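Local coordinates for Lic12234 (Leptospira interrogans, PDB 4TZH), which is a leucine-rich repeat protein of unknown function from a pathogen, a possible virulence factor that probably acts through binding of partner molecules, at residues N97-L102 and N118-T123; L132-S137 and L155-I160. All coordinates share one frame; numbering follows the deposited sequence.

Followed from the N terminus, the chain first reaches 97-102, beyond strand 91-93, and contact 1 closes when it returns one repeat later at 118-123, having passed through strand 114-116. The chain then runs on to 132-137, at the start of strand 137-139, and contact 2 closes at 155-160, which leads into strand 160-162. The two loops follow in series, neither enclosing nor crossing the other, and their centres lie about 20 Å apart. Contact 1 joins successive coils of the leucine-rich repeat solenoid on the stretches that leave the parallel sheet; contact 2 joins successive coils where the chain re-enters it.

Contact 1 (N97-L102 and N118-T123); sequences NSLSNL and NNNQLT
Residues 97-102 and 118-123 run alongside each other as irregular backbone, with the CA atoms of Ser100 and Leu122 4.3 Å apart, and a hydrogen bond from Gln121 N to Leu99 O (2.8 Å) joins the two segments. At the start of the pair, Asn97 N donates to Asn119 O, and a water donates to both Asn97 O and Asn119 O. The side chain of Asn120 lies beside that of Leu99, pointing the same way, and its OD1 takes Leu99 N at 3.1 Å in a nearly straight bond (N-H...O 164°), the donor tilted from the carbonyl plane. Its ND2 is held by Leu117 O and Leu94 O, so both ends of this buried amide are satisfied. Gln121, bent at chi2 (85°), folds back until NE2 reaches Asn97 O at 3.0 Å, in the plane of that carbonyl. Alongside these polar contacts, Leu122 CD2 meets Leu99 CB and Leu102 CG, both at 4.1 Å. Such an asparagine ladder is characteristic of leucine-rich repeats: Asn97 OD1 likewise accepts from Ile76 N, while its ND2 donates to Leu94 O and Ile71 O, and Asn143 OD1 accepts from Leu122 N. Both segments follow parallel strands, 91-93 and 114-116 respectively.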
# COMPACT_ATOMS: atom_id res chain seq x y z
N ASN A 97 -6.89 -8.31 -0.41
CA ASN A 97 -5.75 -9.22 -0.51
C ASN A 97 -5.79 -10.23 0.64
O ASN A 97 -6.84 -10.40 1.26
CB ASN A 97 -4.43 -8.43 -0.57
CG ASN A 97 -4.10 -8.00 -1.97
OD1 ASN A 97 -3.84 -8.87 -2.80
ND2 ASN A 97 -4.14 -6.69 -2.27
N SER A 98 -4.68 -10.95 0.86
CA SER A 98 -4.59 -11.98 1.88
C SER A 98 -3.61 -11.60 2.97
O SER A 98 -2.86 -12.46 3.46
CB SER A 98 -4.19 -13.28 1.21
OG SER A 98 -5.19 -13.63 0.27
N LEU A 99 -3.58 -10.32 3.35
CA LEU A 99 -2.65 -9.89 4.38
C LEU A 99 -3.15 -10.14 5.78
O LEU A 99 -4.19 -9.62 6.16
CB LEU A 99 -2.29 -8.40 4.23
CG LEU A 99 -1.51 -8.06 2.98
CD1 LEU A 99 -1.64 -6.56 2.69
CD2 LEU A 99 -0.05 -8.48 3.10
N SER A 100 -2.38 -10.92 6.57
CA SER A 100 -2.72 -11.12 7.97
C SER A 100 -1.77 -10.29 8.84
O SER A 100 -2.09 -10.01 10.00
CB SER A 100 -2.72 -12.60 8.37
OG SER A 100 -1.48 -13.23 8.08
N ASN A 101 -0.63 -9.86 8.26
CA ASN A 101 0.36 -9.01 8.91
C ASN A 101 1.00 -8.07 7.89
O ASN A 101 1.10 -8.45 6.73
CB ASN A 101 1.46 -9.85 9.55
CG ASN A 101 1.02 -10.65 10.75
OD1 ASN A 101 1.01 -10.15 11.88
ND2 ASN A 101 0.64 -11.89 10.53
N LEU A 102 1.45 -6.89 8.33
CA LEU A 102 2.19 -5.97 7.46
C LEU A 102 3.63 -6.04 7.93
O LEU A 102 3.87 -6.02 9.15
CB LEU A 102 1.74 -4.51 7.61
CG LEU A 102 0.47 -4.05 7.01
CD1 LEU A 102 0.32 -2.56 7.28
CD2 LEU A 102 0.46 -4.27 5.48
N ASN A 118 -8.22 -2.01 3.01
CA ASN A 118 -9.57 -2.57 3.22
C ASN A 118 -9.60 -4.03 2.77
O ASN A 118 -8.92 -4.40 1.83
CB ASN A 118 -10.61 -1.85 2.37
CG ASN A 118 -10.46 -0.36 2.30
OD1 ASN A 118 -9.38 0.17 1.98
ND2 ASN A 118 -11.60 0.32 2.42
N ASN A 119 -10.47 -4.83 3.39
CA ASN A 119 -10.68 -6.21 2.96
C ASN A 119 -9.42 -7.05 2.91
O ASN A 119 -9.08 -7.64 1.87
CB ASN A 119 -11.42 -6.23 1.60
CG ASN A 119 -12.74 -5.53 1.64
OD1 ASN A 119 -12.91 -4.44 1.09
ND2 ASN A 119 -13.69 -6.11 2.33
N ASN A 120 -8.75 -7.12 4.05
CA ASN A 120 -7.61 -8.00 4.31
C ASN A 120 -7.94 -8.71 5.62
O ASN A 120 -9.10 -8.69 6.06
CB ASN A 120 -6.28 -7.23 4.36
CG ASN A 120 -5.76 -6.99 2.97
OD1 ASN A 120 -5.18 -7.91 2.37
ND2 ASN A 120 -5.93 -5.79 2.45
N GLN A 121 -6.97 -9.44 6.20
CA GLN A 121 -7.28 -10.15 7.43
C GLN A 121 -6.33 -9.69 8.54
O GLN A 121 -5.86 -10.50 9.37
CB GLN A 121 -7.21 -11.67 7.16
CG GLN A 121 -8.16 -12.13 6.04
CD GLN A 121 -7.50 -11.96 4.69
OE1 GLN A 121 -6.31 -12.22 4.54
NE2 GLN A 121 -8.24 -11.45 3.70
N LEU A 122 -6.00 -8.39 8.56
CA LEU A 122 -5.04 -7.88 9.53
C LEU A 122 -5.59 -7.95 10.94
O LEU A 122 -6.75 -7.65 11.18
CB LEU A 122 -4.66 -6.44 9.24
CG LEU A 122 -3.93 -6.20 7.91
CD1 LEU A 122 -3.96 -4.69 7.56
CD2 LEU A 122 -2.50 -6.72 7.96
N THR A 123 -4.73 -8.33 11.88
CA THR A 123 -5.11 -8.40 13.28
C THR A 123 -4.57 -7.20 14.03
O THR A 123 -5.11 -6.84 15.07
CB THR A 123 -4.72 -9.73 13.93
OG1 THR A 123 -3.30 -9.84 13.90
CG2 THR A 123 -5.36 -10.91 13.23
O HOH W 1 -9.59 -10.22 0.71
O HOH W 2 -1.60 -8.17 11.85
O HOH W 3 -2.15 -11.88 12.52

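Contact 2 (L132-S137 and L155-I160); sequences LENLVS and LKKLRI
Two successive coils of the solenoid stack backbone to backbone where 132-137 and 155-160 lead into the neighbouring parallel strands 137-139 and 160-162. Each has a type I beta turn, Leu132 to Leu135 and Leu155 to Leu158, and the strand pairing begins with the parallel bridge between Ser137 and Ile160. Val136 O is gripped by two donors, Arg159 N at 2.8 Å and Ile160 N at 3.2 Å, the second nearly along the C=O axis (163°). The CA-H of Val136 in turn points at Lys157 O, 3.6 Å from CA. This is the regular stacking of a leucine-rich repeat solenoid, in which equivalent leucines of adjoining repeats form the inner layer. Leu135 and Leu158 lie side by side, both with CG anti to the backbone N (chi1 -158° and -165°), and Leu135 CG is 4.2 Å from Leu158 CD1. Leu155 reaches across to the other coil, its CD1 3.9 Å from Leu135 CD2 and its CD2 against Leu132 CB. Between the coils a water donates to Glu133 O and Leu135 O and accepts from Lys157 N, linking their backbones. The aliphatic part of Lys157 passes over Glu133 O, with CD at 3.5 Å. Gln183 NE2 donates to Leu155 O and Leu158 O, and Arg159 NH1 donates to Lys156 O (3.1 Å) and to Leu158 O (3.0 Å), the latter from above the carbonyl plane.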
# COMPACT_ATOMS: atom_id res chain seq x y z
N LEU A 132 5.30 6.56 9.16
CA LEU A 132 4.73 7.12 7.92
C LEU A 132 4.30 8.56 8.14
O LEU A 132 3.12 8.88 8.18
CB LEU A 132 3.59 6.25 7.42
CG LEU A 132 4.04 4.83 7.05
CD1 LEU A 132 2.84 4.00 6.68
CD2 LEU A 132 5.04 4.85 5.87
N GLU A 133 5.29 9.45 8.24
CA GLU A 133 5.03 10.85 8.60
C GLU A 133 4.13 11.61 7.66
O GLU A 133 3.49 12.58 8.09
CB GLU A 133 6.35 11.63 8.77
CG GLU A 133 7.29 11.04 9.80
CD GLU A 133 8.51 11.85 10.18
OE1 GLU A 133 8.41 13.09 10.27
OE2 GLU A 133 9.56 11.22 10.47
N ASN A 134 4.08 11.21 6.37
CA ASN A 134 3.28 11.94 5.41
C ASN A 134 1.90 11.30 5.19
O ASN A 134 1.16 11.74 4.32
CB ASN A 134 4.06 12.00 4.10
CG ASN A 134 5.20 12.99 4.20
OD1 ASN A 134 6.36 12.65 3.92
ND2 ASN A 134 4.86 14.21 4.56
N LEU A 135 1.55 10.28 5.99
CA LEU A 135 0.28 9.60 5.78
C LEU A 135 -0.89 10.51 6.13
O LEU A 135 -0.93 11.02 7.27
CB LEU A 135 0.26 8.31 6.58
CG LEU A 135 -0.72 7.25 6.11
CD1 LEU A 135 -0.35 6.73 4.71
CD2 LEU A 135 -0.81 6.13 7.11
N VAL A 136 -1.85 10.65 5.21
CA VAL A 136 -3.04 11.49 5.35
C VAL A 136 -4.29 10.63 5.51
O VAL A 136 -5.25 11.00 6.19
CB VAL A 136 -3.13 12.45 4.14
CG1 VAL A 136 -4.40 13.28 4.16
CG2 VAL A 136 -1.90 13.37 4.08
N SER A 137 -4.30 9.47 4.84
CA SER A 137 -5.49 8.64 4.90
C SER A 137 -5.08 7.18 5.06
O SER A 137 -4.22 6.69 4.32
CB SER A 137 -6.29 8.80 3.60
OG SER A 137 -7.45 8.00 3.68
N LEU A 155 1.31 9.62 13.75
CA LEU A 155 0.97 10.06 12.39
C LEU A 155 0.24 11.40 12.46
O LEU A 155 -0.98 11.47 12.39
CB LEU A 155 0.12 8.99 11.67
CG LEU A 155 0.74 7.59 11.60
CD1 LEU A 155 -0.21 6.64 10.91
CD2 LEU A 155 2.07 7.60 10.89
N LYS A 156 1.02 12.47 12.58
CA LYS A 156 0.47 13.81 12.80
C LYS A 156 -0.27 14.43 11.62
O LYS A 156 -1.05 15.36 11.83
CB LYS A 156 1.56 14.77 13.32
CG LYS A 156 2.30 14.27 14.56
CD LYS A 156 1.39 14.18 15.78
CE LYS A 156 2.12 13.67 17.00
NZ LYS A 156 1.22 13.57 18.18
N LYS A 157 -0.07 13.91 10.40
CA LYS A 157 -0.75 14.44 9.23
C LYS A 157 -1.98 13.59 8.90
O LYS A 157 -2.72 13.93 7.97
CB LYS A 157 0.21 14.44 8.04
CG LYS A 157 1.23 15.58 8.10
CD LYS A 157 2.15 15.57 6.88
CE LYS A 157 1.44 15.75 5.55
NZ LYS A 157 2.42 16.14 4.51
N LEU A 158 -2.23 12.55 9.71
CA LEU A 158 -3.37 11.67 9.42
C LEU A 158 -4.69 12.45 9.60
O LEU A 158 -4.93 13.05 10.67
CB LEU A 158 -3.30 10.45 10.32
CG LEU A 158 -4.20 9.29 9.91
CD1 LEU A 158 -3.78 8.74 8.55
CD2 LEU A 158 -4.21 8.22 10.96
N ARG A 159 -5.53 12.44 8.56
CA ARG A 159 -6.80 13.17 8.56
C ARG A 159 -7.99 12.24 8.59
O ARG A 159 -9.07 12.64 9.05
CB ARG A 159 -6.85 14.16 7.39
CG ARG A 159 -5.78 15.28 7.48
CD ARG A 159 -5.86 16.09 8.79
NE ARG A 159 -4.71 16.98 9.02
CZ ARG A 159 -3.84 16.86 10.01
NH1 ARG A 159 -3.94 15.87 10.89
NH2 ARG A 159 -2.84 17.73 10.13
N ILE A 160 -7.82 11.01 8.09
CA ILE A 160 -8.88 10.00 8.10
C ILE A 160 -8.31 8.69 8.54
O ILE A 160 -7.34 8.20 7.93
CB ILE A 160 -9.57 9.81 6.73
CG1 ILE A 160 -10.20 11.13 6.22
CG2 ILE A 160 -10.63 8.71 6.83
CD1 ILE A 160 -10.95 10.95 4.89
O HOH W 4 0.83 11.35 9.32
O HOH W 5 3.43 13.23 10.91